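Local coordinates for Exo-1,5-alpha-L-arabinofuranobiosidase (Gibberella zeae, PDB 5M1Z), which probably hydrolyses alpha-L-arabinofuranosidic bonds at the ends of arabinan chains, acting as an exo-1,5-alpha-L-arabinofuranobiosidase, at residues 156-161 and 212-217; 169-174 and 181-186; 225-230 and 246-251. All coordinates share one frame; numbering follows the deposited sequence.

Contact 1. Residues 156-161 and 212-217; sequences EPFLMT and MPTVAK. With 6LW ((Z)-L-Arabinonhydroximo-1,4-lactone), chain B.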
loop_
_atom_site.group_PDB
_atom_site.type_symbol
_atom_site.label_atom_id
_atom_site.label_comp_id
_atom_site.label_asym_id
_atom_site.label_seq_id
_atom_site.Cartn_x
_atom_site.Cartn_y
_atom_site.Cartn_z
ATOM N N GLU A 156 -0.840 -4.717 -6.987
ATOM C CA GLU A 156 -0.669 -4.232 -5.588
ATOM C C GLU A 156 0.600 -4.687 -4.902
ATOM O O GLU A 156 0.557 -5.296 -3.843
ATOM C CB GLU A 156 -1.921 -4.569 -4.744
ATOM C CG GLU A 156 -3.168 -3.862 -5.290
ATOM C CD GLU A 156 -4.459 -4.674 -5.244
ATOM O OE1 GLU A 156 -4.485 -5.852 -4.792
ATOM O OE2 GLU A 156 -5.479 -4.076 -5.678
ATOM N N PRO A 157 1.754 -4.303 -5.463
ATOM C CA PRO A 157 3.020 -4.644 -4.794
ATOM C C PRO A 157 3.239 -3.938 -3.457
ATOM O O PRO A 157 2.869 -2.730 -3.281
ATOM C CB PRO A 157 4.091 -4.226 -5.823
ATOM C CG PRO A 157 3.409 -3.143 -6.591
ATOM C CD PRO A 157 1.961 -3.558 -6.703
ATOM N N PHE A 158 3.814 -4.687 -2.516
ATOM C CA PHE A 158 4.301 -4.117 -1.277
ATOM C C PHE A 158 5.675 -4.715 -0.955
ATOM O O PHE A 158 5.853 -5.908 -1.048
ATOM C CB PHE A 158 3.283 -4.326 -0.158
ATOM C CG PHE A 158 3.661 -3.671 1.121
ATOM C CD1 PHE A 158 4.435 -4.361 2.059
ATOM C CD2 PHE A 158 3.215 -2.403 1.434
ATOM C CE1 PHE A 158 4.815 -3.773 3.235
ATOM C CE2 PHE A 158 3.604 -1.799 2.645
ATOM C CZ PHE A 158 4.414 -2.484 3.536
ATOM N N LEU A 159 6.634 -3.846 -0.617
ATOM C CA LEU A 159 8.050 -4.184 -0.453
ATOM C C LEU A 159 8.437 -4.111 1.011
ATOM O O LEU A 159 8.056 -3.168 1.734
ATOM C CB LEU A 159 8.928 -3.194 -1.200
ATOM C CG LEU A 159 8.918 -3.303 -2.709
ATOM C CD1 LEU A 159 9.578 -2.097 -3.382
ATOM C CD2 LEU A 159 9.638 -4.586 -3.096
ATOM N N MET A 160 9.201 -5.109 1.453
ATOM C CA MET A 160 9.747 -5.084 2.787
ATOM C C MET A 160 11.010 -5.987 2.862
ATOM O O MET A 160 11.046 -7.039 2.252
ATOM C CB MET A 160 8.674 -5.534 3.799
ATOM C CG MET A 160 9.083 -5.451 5.282
ATOM S SD MET A 160 7.949 -6.328 6.400
ATOM C CE MET A 160 8.443 -8.014 6.011
ATOM N N THR A 161 12.001 -5.563 3.626
ATOM C CA THR A 161 13.233 -6.320 3.805
ATOM C C THR A 161 12.988 -7.358 4.899
ATOM O O THR A 161 12.233 -7.123 5.846
ATOM C CB THR A 161 14.360 -5.375 4.151
ATOM O OG1 THR A 161 14.648 -4.567 2.988
ATOM C CG2 THR A 161 15.632 -6.129 4.580
ATOM N N MET A 212 -4.634 -6.886 -1.518
ATOM C CA MET A 212 -4.111 -5.603 -1.000
ATOM C C MET A 212 -3.250 -5.789 0.253
ATOM O O MET A 212 -3.539 -5.255 1.318
ATOM C CB MET A 212 -5.261 -4.585 -0.803
ATOM C CG MET A 212 -6.218 -4.641 -2.009
ATOM S SD MET A 212 -7.253 -3.235 -2.245
ATOM C CE MET A 212 -6.073 -1.945 -2.708
ATOM N N PRO A 213 -2.157 -6.521 0.095
ATOM C CA PRO A 213 -1.320 -6.827 1.260
ATOM C C PRO A 213 -0.432 -5.687 1.724
ATOM O O PRO A 213 0.206 -5.026 0.893
ATOM C CB PRO A 213 -0.463 -7.994 0.772
ATOM C CG PRO A 213 -0.339 -7.750 -0.715
ATOM C CD PRO A 213 -1.625 -7.093 -1.147
ATOM N N THR A 214 -0.410 -5.475 3.032
ATOM C CA THR A 214 0.585 -4.643 3.660
ATOM C C THR A 214 1.097 -5.318 4.893
ATOM O O THR A 214 0.455 -6.179 5.461
ATOM C CB THR A 214 0.133 -3.172 3.944
ATOM O OG1 THR A 214 -0.890 -3.128 4.936
ATOM C CG2 THR A 214 -0.358 -2.461 2.693
ATOM N N VAL A 215 2.296 -4.936 5.305
ATOM C CA VAL A 215 3.011 -5.654 6.356
ATOM C C VAL A 215 3.743 -4.672 7.259
ATOM O O VAL A 215 4.341 -3.669 6.803
ATOM C CB VAL A 215 4.048 -6.701 5.816
ATOM C CG1 VAL A 215 4.549 -7.594 6.962
ATOM C CG2 VAL A 215 3.460 -7.607 4.739
ATOM N N ALA A 216 3.767 -4.969 8.548
ATOM C CA ALA A 216 4.548 -4.173 9.440
ATOM C C ALA A 216 5.304 -5.066 10.483
ATOM O O ALA A 216 4.845 -6.145 10.877
ATOM C CB ALA A 216 3.646 -3.184 10.136
ATOM N N LYS A 217 6.436 -4.579 10.932
ATOM C CA LYS A 217 7.216 -5.283 11.926
ATOM C C LYS A 217 6.873 -4.821 13.347
ATOM O O LYS A 217 6.880 -3.641 13.643
ATOM C CB LYS A 217 8.690 -5.078 11.657
ATOM C CG LYS A 217 9.575 -5.998 12.502
ATOM C CD LYS A 217 11.016 -5.742 12.112
ATOM C CE LYS A 217 11.982 -6.119 13.215
ATOM N NZ LYS A 217 12.593 -7.413 12.869
HETATM C C3 6LW B . -7.681 -6.258 -6.901
HETATM C C2 6LW B . -7.970 -6.339 -5.408
HETATM C C1 6LW B . -8.388 -4.909 -5.119
HETATM O O3 6LW B . -8.214 -7.420 -7.527
HETATM O O4 6LW B . -8.192 -4.037 -6.245
HETATM O O1 6LW B . -10.322 -4.018 -4.081
HETATM C C4 6LW B . -8.356 -4.947 -7.331
HETATM N N1 6LW B . -8.993 -4.459 -4.013
HETATM O O2 6LW B . -6.832 -6.852 -4.726
HETATM C C5 6LW B . -7.793 -4.205 -8.523
HETATM O O5 6LW B . -8.697 -3.104 -8.776
HETATM O O HOH W 1 -0.285 -3.916 -1.406
#
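Glu156 OE1 is held from two sources: the bound arabinonhydroximo-lactone donates to it from O2 over 2.6 Å, and Ser171 OG hydrogen-bonds to it as well. The same Ser171 OG bonds to Met212 N, which lies across the contact from the carboxylate. Glu156 CG sits anti to its own carbonyl carbon (chi1 -62°), and a bend at chi2 brings OE1 to 3.5 Å from Met212 CG, while the Met212 methyl CE lies near OE2. The two segments run almost parallel, at 9°, with axes 6.8 Å apart. That spacing is too wide for a backbone ladder and fits neighbouring innermost strands of two blades in a six-bladed beta-propeller, packed through side chains. Glu156 and Met212 are also matched in conformation, both having positive phi and preceding a proline. Water 1 is placed to donate to Glu156 O and Pro213 O, though it has more acceptors in reach than protons, so these bonds may be shared with others. Further along, the Phe158 ring lies across Thr214, with CG anti to the backbone N (chi1 -175°). Thr214 CA stands 4.0 Å from the Phe158 ring centroid, nearly on its normal, in a CH-pi contact, and Thr214 OG1 is bonded to Val278 N. Phe158 CE1 meets Val215 CB at 4.0 Å. The Met160 and Val215 side chains cross at about a right angle, with Met160 SD 3.7 Å from Val215 CG1.

Contact 2. Residues 169-174 and 181-186; sequences YYSDQR and QKLVHQ. With 6LW ((Z)-L-Arabinonhydroximo-1,4-lactone), chain B.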
loop_
_atom_site.group_PDB
_atom_site.type_symbol
_atom_site.label_atom_id
_atom_site.label_comp_id
_atom_site.label_asym_id
_atom_site.label_seq_id
_atom_site.Cartn_x
_atom_site.Cartn_y
_atom_site.Cartn_z
ATOM N N TYR A 169 5.466 -8.511 -1.922
ATOM C CA TYR A 169 4.189 -9.091 -1.732
ATOM C C TYR A 169 3.214 -8.532 -2.758
ATOM O O TYR A 169 3.213 -7.316 -3.033
ATOM C CB TYR A 169 3.635 -8.701 -0.359
ATOM C CG TYR A 169 4.430 -9.203 0.811
ATOM C CD1 TYR A 169 4.191 -10.488 1.363
ATOM C CD2 TYR A 169 5.443 -8.416 1.386
ATOM C CE1 TYR A 169 4.907 -10.957 2.450
ATOM C CE2 TYR A 169 6.175 -8.884 2.493
ATOM C CZ TYR A 169 5.898 -10.143 3.025
ATOM O OH TYR A 169 6.616 -10.592 4.121
ATOM N N TYR A 170 2.320 -9.375 -3.273
ATOM C CA TYR A 170 1.299 -8.894 -4.189
ATOM C C TYR A 170 0.049 -9.823 -4.283
ATOM O O TYR A 170 -0.007 -10.869 -3.634
ATOM C CB TYR A 170 1.959 -8.605 -5.555
ATOM C CG TYR A 170 2.571 -9.763 -6.288
ATOM C CD1 TYR A 170 3.864 -10.178 -6.011
ATOM C CD2 TYR A 170 1.864 -10.463 -7.246
ATOM C CE1 TYR A 170 4.451 -11.266 -6.685
ATOM C CE2 TYR A 170 2.439 -11.526 -7.955
ATOM C CZ TYR A 170 3.728 -11.915 -7.659
ATOM O OH TYR A 170 4.293 -12.960 -8.347
ATOM N N SER A 171 -0.938 -9.381 -5.055
ATOM C CA SER A 171 -2.185 -10.120 -5.311
ATOM C C SER A 171 -2.054 -10.742 -6.698
ATOM O O SER A 171 -1.535 -10.125 -7.604
ATOM C CB SER A 171 -3.414 -9.186 -5.299
ATOM O OG SER A 171 -3.365 -8.318 -4.164
ATOM N N ASP A 172 -2.578 -11.937 -6.851
ATOM C CA ASP A 172 -2.277 -12.781 -7.990
ATOM C C ASP A 172 -3.572 -13.468 -8.395
ATOM O O ASP A 172 -4.150 -14.215 -7.591
ATOM C CB ASP A 172 -1.276 -13.798 -7.537
ATOM C CG ASP A 172 -0.611 -14.600 -8.698
ATOM O OD1 ASP A 172 -1.115 -14.526 -9.843
ATOM O OD2 ASP A 172 0.471 -15.267 -8.439
ATOM N N GLN A 173 -4.013 -13.222 -9.605
ATOM C CA GLN A 173 -5.148 -13.952 -10.199
ATOM C C GLN A 173 -4.776 -15.068 -11.195
ATOM O O GLN A 173 -5.634 -15.672 -11.807
ATOM C CB GLN A 173 -6.115 -12.968 -10.896
ATOM C CG GLN A 173 -6.766 -11.973 -9.940
ATOM C CD GLN A 173 -7.987 -11.200 -10.526
ATOM O OE1 GLN A 173 -8.164 -10.015 -10.223
ATOM N NE2 GLN A 173 -8.821 -11.867 -11.353
ATOM N N ARG A 174 -3.506 -15.398 -11.302
ATOM C CA ARG A 174 -3.036 -16.381 -12.273
ATOM C C ARG A 174 -3.347 -17.835 -11.925
ATOM O O ARG A 174 -3.178 -18.653 -12.777
ATOM C CB ARG A 174 -1.527 -16.253 -12.472
ATOM C CG ARG A 174 -1.105 -14.887 -13.001
ATOM C CD ARG A 174 0.392 -14.675 -12.994
ATOM N NE ARG A 174 0.937 -14.767 -11.647
ATOM C CZ ARG A 174 2.164 -14.403 -11.293
ATOM N NH1 ARG A 174 3.017 -13.919 -12.189
ATOM N NH2 ARG A 174 2.552 -14.554 -10.033
ATOM N N GLN A 181 -8.669 -14.934 -6.630
ATOM C CA GLN A 181 -7.483 -14.189 -6.335
ATOM C C GLN A 181 -6.835 -14.807 -5.088
ATOM O O GLN A 181 -7.545 -15.328 -4.192
ATOM C CB GLN A 181 -7.806 -12.724 -6.107
ATOM C CG GLN A 181 -6.559 -11.872 -6.050
ATOM C CD GLN A 181 -6.861 -10.398 -6.042
ATOM O OE1 GLN A 181 -6.822 -9.767 -7.088
ATOM N NE2 GLN A 181 -7.180 -9.850 -4.882
ATOM N N LYS A 182 -5.496 -14.797 -5.078
ATOM C CA LYS A 182 -4.713 -15.149 -3.880
ATOM C C LYS A 182 -3.577 -14.153 -3.626
ATOM O O LYS A 182 -3.256 -13.339 -4.472
ATOM C CB LYS A 182 -4.165 -16.558 -3.939
ATOM C CG LYS A 182 -3.100 -16.750 -4.978
ATOM C CD LYS A 182 -2.653 -18.179 -5.013
ATOM C CE LYS A 182 -1.697 -18.409 -6.148
ATOM N NZ LYS A 182 -1.285 -19.835 -6.162
ATOM N N LEU A 183 -2.981 -14.252 -2.441
ATOM C CA LEU A 183 -1.851 -13.400 -2.051
ATOM C C LEU A 183 -0.562 -14.206 -2.077
ATOM O O LEU A 183 -0.542 -15.361 -1.614
ATOM C CB LEU A 183 -2.144 -12.829 -0.680
ATOM C CG LEU A 183 -3.321 -11.870 -0.672
ATOM C CD1 LEU A 183 -3.722 -11.515 0.754
ATOM C CD2 LEU A 183 -2.913 -10.566 -1.386
ATOM N N VAL A 184 0.463 -13.621 -2.693
ATOM C CA VAL A 184 1.705 -14.270 -2.963
ATOM C C VAL A 184 2.875 -13.352 -2.756
ATOM O O VAL A 184 2.727 -12.130 -2.602
ATOM C CB VAL A 184 1.762 -14.836 -4.410
ATOM C CG1 VAL A 184 0.616 -15.769 -4.667
ATOM C CG2 VAL A 184 1.817 -13.752 -5.470
ATOM N N HIS A 185 4.077 -13.913 -2.740
ATOM C CA HIS A 185 5.241 -13.041 -2.777
ATOM C C HIS A 185 6.351 -13.666 -3.541
ATOM O O HIS A 185 6.317 -14.884 -3.762
ATOM C CB HIS A 185 5.710 -12.688 -1.378
ATOM C CG HIS A 185 6.424 -13.792 -0.669
ATOM N ND1 HIS A 185 5.817 -14.576 0.281
ATOM C CD2 HIS A 185 7.705 -14.234 -0.763
ATOM C CE1 HIS A 185 6.690 -15.449 0.760
ATOM N NE2 HIS A 185 7.849 -15.263 0.140
ATOM N N GLN A 186 7.324 -12.849 -3.924
ATOM C CA GLN A 186 8.642 -13.330 -4.439
ATOM C C GLN A 186 9.715 -12.584 -3.697
ATOM O O GLN A 186 9.423 -11.529 -3.139
ATOM C CB GLN A 186 8.778 -13.095 -5.928
ATOM C CG GLN A 186 7.806 -13.923 -6.769
ATOM C CD GLN A 186 7.821 -13.565 -8.235
ATOM O OE1 GLN A 186 6.874 -13.014 -8.764
ATOM N NE2 GLN A 186 8.882 -13.915 -8.901
HETATM C C3 6LW B . -7.681 -6.258 -6.901
HETATM C C2 6LW B . -7.970 -6.339 -5.408
HETATM C C1 6LW B . -8.388 -4.909 -5.119
HETATM O O3 6LW B . -8.214 -7.420 -7.527
HETATM O O4 6LW B . -8.192 -4.037 -6.245
HETATM O O1 6LW B . -10.322 -4.018 -4.081
HETATM C C4 6LW B . -8.356 -4.947 -7.331
HETATM N N1 6LW B . -8.993 -4.459 -4.013
HETATM O O2 6LW B . -6.832 -6.852 -4.726
HETATM C C5 6LW B . -7.793 -4.205 -8.523
HETATM O O5 6LW B . -8.697 -3.104 -8.776
HETATM O O HOH W 2 5.731 -14.026 -11.192
#
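Strands 169-172 and 182-186 form an antiparallel hairpin with axes 4.6 Å apart and a marked twist, their directions lying 139° apart. Tyr170 with Val184 and Asp172 with Lys182 are the hydrogen-bonded pairs, each closed by two N-H...O=C bonds; Tyr170 N to Val184 O measures 2.9 Å. Tyr169-His185 and Ser171-Leu183 are non-hydrogen-bonded pairs whose side chains take the other face. These are the second and third strands of a propeller blade.

Val184 CG2 presses on one face of the Tyr170 ring, 3.5 Å from its centroid and displaced toward the rim. With CG lodged between its backbone N and carbonyl carbon (chi1 63°), that ring leans over the partner strand, and Tyr170 OH donates to Gln186 OE1 over 2.6 Å. Arg174 NH2 gives a proton to Tyr170 OH at 2.9 Å. The Arg174 guanidinium also grips Asp172 side-on, NE to OD1 and NH2 to OD2, the latter a 2.7 Å salt bridge. Arg174 N reaches OD1 from the opposite face of the carboxylate to NE, closing an Asx turn. Water 2 joins Arg174 NH1 to Gln186 OE1.

At the hairpin end, Gln181 uses both ends of its amide on the bound lactone: OE1 accepts from O3 at 2.8 Å, and NE2 donates to O2 at 3.0 Å. The bond from Gln181 NE2 to Pro210 O supports this amide orientation, which probably lets the side chain meet the sugar's two neighbouring hydroxyls with its donor and acceptor already in place.

Contact 3. Residues 225-230 and 246-251; sequences YVYEYG and YYRLSK. With 6LW ((Z)-L-Arabinonhydroximo-1,4-lactone), chain B.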
loop_
_atom_site.group_PDB
_atom_site.type_symbol
_atom_site.label_atom_id
_atom_site.label_comp_id
_atom_site.label_asym_id
_atom_site.label_seq_id
_atom_site.Cartn_x
_atom_site.Cartn_y
_atom_site.Cartn_z
ATOM N N TYR A 225 0.562 -8.997 9.029
ATOM C CA TYR A 225 0.247 -8.992 7.598
ATOM C C TYR A 225 -1.224 -8.705 7.492
ATOM O O TYR A 225 -2.048 -9.483 8.027
ATOM C CB TYR A 225 0.549 -10.383 7.043
ATOM C CG TYR A 225 0.198 -10.683 5.599
ATOM C CD1 TYR A 225 1.083 -10.351 4.576
ATOM C CD2 TYR A 225 -0.935 -11.393 5.260
ATOM C CE1 TYR A 225 0.814 -10.627 3.256
ATOM C CE2 TYR A 225 -1.211 -11.725 3.933
ATOM C CZ TYR A 225 -0.317 -11.335 2.936
ATOM O OH TYR A 225 -0.542 -11.607 1.623
ATOM N N VAL A 226 -1.575 -7.625 6.810
ATOM C CA VAL A 226 -2.960 -7.141 6.761
ATOM C C VAL A 226 -3.425 -7.172 5.317
ATOM O O VAL A 226 -2.649 -6.860 4.403
ATOM C CB VAL A 226 -3.050 -5.720 7.372
ATOM C CG1 VAL A 226 -4.449 -5.151 7.301
ATOM C CG2 VAL A 226 -2.604 -5.739 8.831
ATOM N N TYR A 227 -4.699 -7.539 5.107
ATOM C CA TYR A 227 -5.278 -7.640 3.798
ATOM C C TYR A 227 -6.765 -7.499 3.853
ATOM O O TYR A 227 -7.345 -7.629 4.923
ATOM C CB TYR A 227 -4.946 -8.978 3.138
ATOM C CG TYR A 227 -5.307 -10.207 3.934
ATOM C CD1 TYR A 227 -4.525 -10.627 4.995
ATOM C CD2 TYR A 227 -6.409 -10.985 3.596
ATOM C CE1 TYR A 227 -4.868 -11.752 5.753
ATOM C CE2 TYR A 227 -6.726 -12.113 4.326
ATOM C CZ TYR A 227 -5.949 -12.499 5.391
ATOM O OH TYR A 227 -6.262 -13.627 6.095
ATOM N N GLU A 228 -7.374 -7.256 2.692
ATOM C CA GLU A 228 -8.831 -7.287 2.575
ATOM C C GLU A 228 -9.194 -8.716 2.195
ATOM O O GLU A 228 -8.588 -9.342 1.301
ATOM C CB GLU A 228 -9.351 -6.267 1.581
ATOM C CG GLU A 228 -9.012 -6.524 0.132
ATOM C CD GLU A 228 -9.684 -5.533 -0.789
ATOM O OE1 GLU A 228 -10.238 -4.523 -0.344
ATOM O OE2 GLU A 228 -9.714 -5.803 -1.971
ATOM N N TYR A 229 -10.107 -9.300 2.938
ATOM C CA TYR A 229 -10.549 -10.661 2.678
ATOM C C TYR A 229 -11.881 -10.629 1.883
ATOM O O TYR A 229 -12.978 -10.666 2.464
ATOM C CB TYR A 229 -10.680 -11.382 4.012
ATOM C CG TYR A 229 -11.166 -12.822 3.960
ATOM C CD1 TYR A 229 -11.523 -13.460 2.780
ATOM C CD2 TYR A 229 -11.236 -13.564 5.160
ATOM C CE1 TYR A 229 -11.962 -14.778 2.779
ATOM C CE2 TYR A 229 -11.678 -14.843 5.171
ATOM C CZ TYR A 229 -12.037 -15.450 3.992
ATOM O OH TYR A 229 -12.501 -16.748 4.101
ATOM N N GLY A 230 -11.781 -10.524 0.555
ATOM C CA GLY A 230 -13.006 -10.460 -0.263
ATOM C C GLY A 230 -13.687 -11.819 -0.169
ATOM O O GLY A 230 -13.007 -12.873 -0.290
ATOM N N TYR A 246 -8.651 -8.397 7.496
ATOM C CA TYR A 246 -8.078 -9.521 8.244
ATOM C C TYR A 246 -6.565 -9.346 8.356
ATOM O O TYR A 246 -5.962 -8.536 7.641
ATOM C CB TYR A 246 -8.413 -10.846 7.561
ATOM C CG TYR A 246 -9.745 -11.477 7.932
ATOM C CD1 TYR A 246 -10.958 -10.858 7.629
ATOM C CD2 TYR A 246 -9.804 -12.754 8.563
ATOM C CE1 TYR A 246 -12.181 -11.447 7.952
ATOM C CE2 TYR A 246 -11.024 -13.337 8.906
ATOM C CZ TYR A 246 -12.208 -12.681 8.589
ATOM O OH TYR A 246 -13.431 -13.234 8.859
ATOM N N TYR A 247 -5.965 -10.078 9.304
ATOM C CA TYR A 247 -4.542 -10.092 9.497
ATOM C C TYR A 247 -4.034 -11.432 10.006
ATOM O O TYR A 247 -4.782 -12.265 10.505
ATOM C CB TYR A 247 -4.096 -8.988 10.409
ATOM C CG TYR A 247 -4.601 -9.090 11.823
ATOM C CD1 TYR A 247 -5.848 -8.612 12.147
ATOM C CD2 TYR A 247 -3.790 -9.621 12.847
ATOM C CE1 TYR A 247 -6.323 -8.655 13.445
ATOM C CE2 TYR A 247 -4.229 -9.658 14.172
ATOM C CZ TYR A 247 -5.511 -9.169 14.463
ATOM O OH TYR A 247 -5.979 -9.211 15.750
ATOM N N ARG A 248 -2.755 -11.631 9.833
ATOM C CA ARG A 248 -2.053 -12.783 10.310
ATOM C C ARG A 248 -0.758 -12.291 10.950
ATOM O O ARG A 248 -0.252 -11.196 10.620
ATOM C CB ARG A 248 -1.758 -13.788 9.197
ATOM C CG ARG A 248 -2.996 -14.385 8.613
ATOM C CD ARG A 248 -2.716 -15.209 7.395
ATOM N NE ARG A 248 -3.942 -15.663 6.763
ATOM C CZ ARG A 248 -4.086 -16.825 6.122
ATOM N NH1 ARG A 248 -3.055 -17.643 5.958
ATOM N NH2 ARG A 248 -5.264 -17.166 5.572
ATOM N N LEU A 249 -0.248 -13.109 11.885
ATOM C CA LEU A 249 0.988 -12.822 12.630
ATOM C C LEU A 249 2.024 -13.936 12.433
ATOM O O LEU A 249 1.708 -15.151 12.468
ATOM C CB LEU A 249 0.683 -12.674 14.101
ATOM C CG LEU A 249 -0.377 -11.634 14.425
ATOM C CD1 LEU A 249 -0.936 -11.859 15.830
ATOM C CD2 LEU A 249 0.191 -10.227 14.293
ATOM N N SER A 250 3.270 -13.543 12.219
ATOM C CA SER A 250 4.339 -14.530 12.024
ATOM C C SER A 250 5.698 -13.967 12.325
ATOM O O SER A 250 5.992 -12.804 12.006
ATOM C CB SER A 250 4.322 -15.047 10.574
ATOM O OG SER A 250 5.203 -16.149 10.372
ATOM N N LYS A 251 6.566 -14.812 12.886
ATOM C CA LYS A 251 7.944 -14.439 13.115
ATOM C C LYS A 251 8.700 -14.340 11.796
ATOM O O LYS A 251 9.541 -13.433 11.598
ATOM C CB LYS A 251 8.601 -15.455 14.075
ATOM C CG LYS A 251 10.045 -15.145 14.471
HETATM C C3 6LW B . -7.681 -6.258 -6.901
HETATM C C2 6LW B . -7.970 -6.339 -5.408
HETATM C C1 6LW B . -8.388 -4.909 -5.119
HETATM O O3 6LW B . -8.214 -7.420 -7.527
HETATM O O4 6LW B . -8.192 -4.037 -6.245
HETATM O O1 6LW B . -10.322 -4.018 -4.081
HETATM C C4 6LW B . -8.356 -4.947 -7.331
HETATM N N1 6LW B . -8.993 -4.459 -4.013
HETATM O O2 6LW B . -6.832 -6.852 -4.726
HETATM C C5 6LW B . -7.793 -4.205 -8.523
HETATM O O5 6LW B . -8.697 -3.104 -8.776
#
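The second and third strands of one propeller blade, 223-230 and 245-250, meet here as an antiparallel ladder, their directions 159° apart and axes 4.7 Å apart. Tyr225 with Arg248 and Tyr227 with Tyr246 are hydrogen-bonded pairs, with Tyr225 N to Arg248 O at 2.8 Å. Val226 and Tyr247 make the non-hydrogen-bonded pair between them, on the other face, where Val226 CG2 touches Tyr247 CB. Tyr227 and Tyr246 share a face, and Tyr229 packs against Tyr246. Tyr229 turns its edge onto the face of Tyr246, CD2 standing over the ring centre; the planes lie at 76° and the centroids 4.8 Å apart, a T-shaped stack. Tyr246 CB in turn covers one face of Tyr227, 4.0 Å from its centroid and offset toward the rim. Tyr227 CG stands between the backbone N and carbonyl carbon (chi1 54°), which tips the ring toward strand 245-250. Arg248 NE donates to Tyr227 OH over 3.2 Å, the hydroxyl at the guanidinium edge, tilted somewhat out of its plane. Glu228 points away from strand 245-250; its OE2 comes close to the lactone N1 and O1, while OE1 is bonded to Ser275 N. Tyr203 OH bonds to both Tyr227 OH and Arg248 NH2, and Phe256 O takes NH1. All three guanidinium nitrogens therefore have neutral oxygen partners, and the nearby positive charge probably polarises the Tyr227 phenol.

Overall arrangement
Contact 1 joins the innermost strands of two successive propeller blades, while contacts 2 and 3 each lie farther out within one of those blades. Backbone bonds tie them together: Phe158 N lies 2.7 Å from Tyr169 O between contacts 1 and 2, and Thr214 O 2.8 Å from Val226 N between contacts 1 and 3. Contacts 2 and 3, with centres about 13 Å apart, pack directly across the blade interface, where Leu183 CD1 comes within 3.7 Å of Tyr227 CB. All three reach the bound lactone, through Glu156, Gln181 and Glu228 respectively. A bound arabinofuranose lies about 5 Å from the Glu156 side chain, consistent with a shared sugar-binding pocket.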